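Local coordinates for protein possible flavin reductase (Haemophilus somnus 129PT, PDB 2R0X) that probably binds FMN and reduces riboflavin or related flavins with NADPH, at residues A[66-71]-A[132-137]. Sequence-based numbering, arbitrary orientation.
Sequences RVLMVN and LICKIV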
loop_
_atom_site.group_PDB
_atom_site.type_symbol
_atom_site.label_atom_id
_atom_site.label_comp_id
_atom_site.label_asym_id
_atom_site.label_seq_id
_atom_site.Cartn_x
_atom_site.Cartn_y
_atom_site.Cartn_z
ATOM N N ARG A 66 7.887 -3.985 19.372
ATOM C CA ARG A 66 6.554 -4.440 18.996
ATOM C C ARG A 66 5.446 -3.390 19.011
ATOM O O ARG A 66 4.251 -3.712 19.094
ATOM C CB ARG A 66 6.188 -5.697 19.758
ATOM C CG ARG A 66 7.113 -6.847 19.396
ATOM C CD ARG A 66 7.005 -7.314 17.941
ATOM N NE ARG A 66 5.708 -7.908 17.664
ATOM C CZ ARG A 66 5.439 -9.200 17.825
ATOM N NH1 ARG A 66 6.366 -10.071 18.185
ATOM N NH2 ARG A 66 4.203 -9.607 17.637
ATOM N N VAL A 67 5.865 -2.140 18.801
ATOM C CA VAL A 67 4.953 -1.030 18.564
ATOM C C VAL A 67 5.570 -0.162 17.492
ATOM O O VAL A 67 6.804 -0.165 17.336
ATOM C CB VAL A 67 4.704 -0.204 19.851
ATOM C CG1 VAL A 67 3.870 -1.035 20.873
ATOM C CG2 VAL A 67 5.989 0.304 20.474
ATOM N N LEU A 68 4.741 0.570 16.759
ATOM C CA LEU A 68 5.246 1.533 15.793
ATOM C C LEU A 68 4.192 2.613 15.619
ATOM O O LEU A 68 3.021 2.426 15.880
ATOM C CB LEU A 68 5.627 0.872 14.468
ATOM C CG LEU A 68 4.603 0.136 13.642
ATOM C CD1 LEU A 68 3.672 1.073 12.902
ATOM C CD2 LEU A 68 5.318 -0.733 12.623
HETATM N N MSE A 69 4.662 3.737 15.083
HETATM C CA MSE A 69 3.815 4.844 14.645
HETATM C C MSE A 69 3.979 5.024 13.144
HETATM O O MSE A 69 5.123 5.123 12.677
HETATM C CB MSE A 69 4.272 6.113 15.348
HETATM C CG MSE A 69 3.488 7.364 14.974
HETATM SE SE MSE A 69 1.797 7.624 15.845
HETATM C CE MSE A 69 2.570 7.780 17.636
ATOM N N VAL A 70 2.875 5.065 12.405
ATOM C CA VAL A 70 2.916 5.458 10.999
ATOM C C VAL A 70 2.606 6.954 10.953
ATOM O O VAL A 70 1.515 7.367 11.304
ATOM C CB VAL A 70 1.920 4.675 10.132
ATOM C CG1 VAL A 70 1.935 5.168 8.697
ATOM C CG2 VAL A 70 2.283 3.171 10.178
ATOM N N ASN A 71 3.594 7.736 10.533
ATOM C CA ASN A 71 3.436 9.193 10.375
ATOM C C ASN A 71 3.352 9.539 8.893
ATOM O O ASN A 71 4.387 9.536 8.194
ATOM C CB ASN A 71 4.656 9.899 10.999
ATOM C CG ASN A 71 4.821 9.595 12.457
ATOM O OD1 ASN A 71 4.084 10.124 13.300
ATOM N ND2 ASN A 71 5.782 8.746 12.783
ATOM N N LEU A 132 4.681 -6.405 8.764
ATOM C CA LEU A 132 4.283 -6.086 10.119
ATOM C C LEU A 132 2.783 -5.812 10.107
ATOM O O LEU A 132 2.332 -4.886 9.457
ATOM C CB LEU A 132 5.055 -4.891 10.651
ATOM C CG LEU A 132 6.538 -4.872 10.489
ATOM C CD1 LEU A 132 7.179 -3.573 10.961
ATOM C CD2 LEU A 132 7.183 -6.054 11.189
ATOM N N ILE A 133 2.031 -6.656 10.816
ATOM C CA ILE A 133 0.589 -6.508 10.967
ATOM C C ILE A 133 0.350 -5.679 12.196
ATOM O O ILE A 133 0.817 -6.045 13.282
ATOM C CB ILE A 133 -0.112 -7.858 11.163
ATOM C CG1 ILE A 133 0.103 -8.738 9.949
ATOM C CG2 ILE A 133 -1.572 -7.672 11.382
ATOM C CD1 ILE A 133 -0.273 -8.098 8.662
ATOM N N CYS A 134 -0.357 -4.571 12.028
ATOM C CA CYS A 134 -0.359 -3.535 13.064
ATOM C C CYS A 134 -1.771 -3.110 13.445
ATOM O O CYS A 134 -2.431 -2.394 12.704
ATOM C CB CYS A 134 0.399 -2.319 12.524
ATOM S SG CYS A 134 2.133 -2.635 12.140
ATOM N N LYS A 135 -2.171 -3.470 14.653
ATOM C CA LYS A 135 -3.437 -3.038 15.196
ATOM C C LYS A 135 -3.297 -1.570 15.599
ATOM O O LYS A 135 -2.405 -1.215 16.360
ATOM C CB LYS A 135 -3.804 -3.878 16.417
ATOM C CG LYS A 135 -5.096 -3.451 17.038
ATOM C CD LYS A 135 -5.356 -4.198 18.379
ATOM C CE LYS A 135 -6.538 -3.670 19.070
ATOM N NZ LYS A 135 -6.679 -4.472 20.332
ATOM N N ILE A 136 -4.209 -0.738 15.153
ATOM C CA ILE A 136 -4.185 0.703 15.459
ATOM C C ILE A 136 -4.807 0.941 16.824
ATOM O O ILE A 136 -5.928 0.527 17.086
ATOM C CB ILE A 136 -4.909 1.531 14.385
ATOM C CG1 ILE A 136 -4.223 1.295 13.018
ATOM C CG2 ILE A 136 -4.942 2.991 14.757
ATOM C CD1 ILE A 136 -5.114 1.661 11.880
ATOM N N VAL A 137 -4.065 1.588 17.711
ATOM C CA VAL A 137 -4.549 1.856 19.062
ATOM C C VAL A 137 -4.744 3.340 19.358
ATOM O O VAL A 137 -5.367 3.650 20.372
ATOM C CB VAL A 137 -3.688 1.189 20.136
ATOM C CG1 VAL A 137 -3.717 -0.353 19.947
ATOM C CG2 VAL A 137 -2.257 1.708 20.113
#
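L68 and C134 form the nearest CA pair, 8.0 Å apart, between segments 66-71 (strand from V67 on) and 132-137, which are steeply inclined to each other and face across the interior. The two are not direct neighbours in the sheet: strand 114-126 pairs antiparallel with both. The segments meet through side chains alone, burying 107 Å² of surface between them. The side chain of L68 leaves the backbone toward 132-137, and its chi1 of 61° sets CG between the backbone N and the carbonyl carbon, with the fork against C134 SG. Its CD2 methyl does most of the touching, lying 3.7 Å from C134 SG and 3.8 Å from L132 CD1. L68 CG lies 4.0 Å and L68 CD1 4.1 Å from C134 SG, so the sulfur sits beside the fork, closest to CD2. L132 adds a single methyl, CD1, its side chain running at a slant to that of L68 in this buried, apolar contact. L68 also packs on V22 of strand 17-25, while C134 lies against C118 of strand 114-126 and L48 of strand 46-53, joining the cluster to further strands of the curled sheet. Residues from several strands converging inward in this way make up the hydrophobic interior of a beta barrel, here the split barrel-like fold of the flavin reductase family.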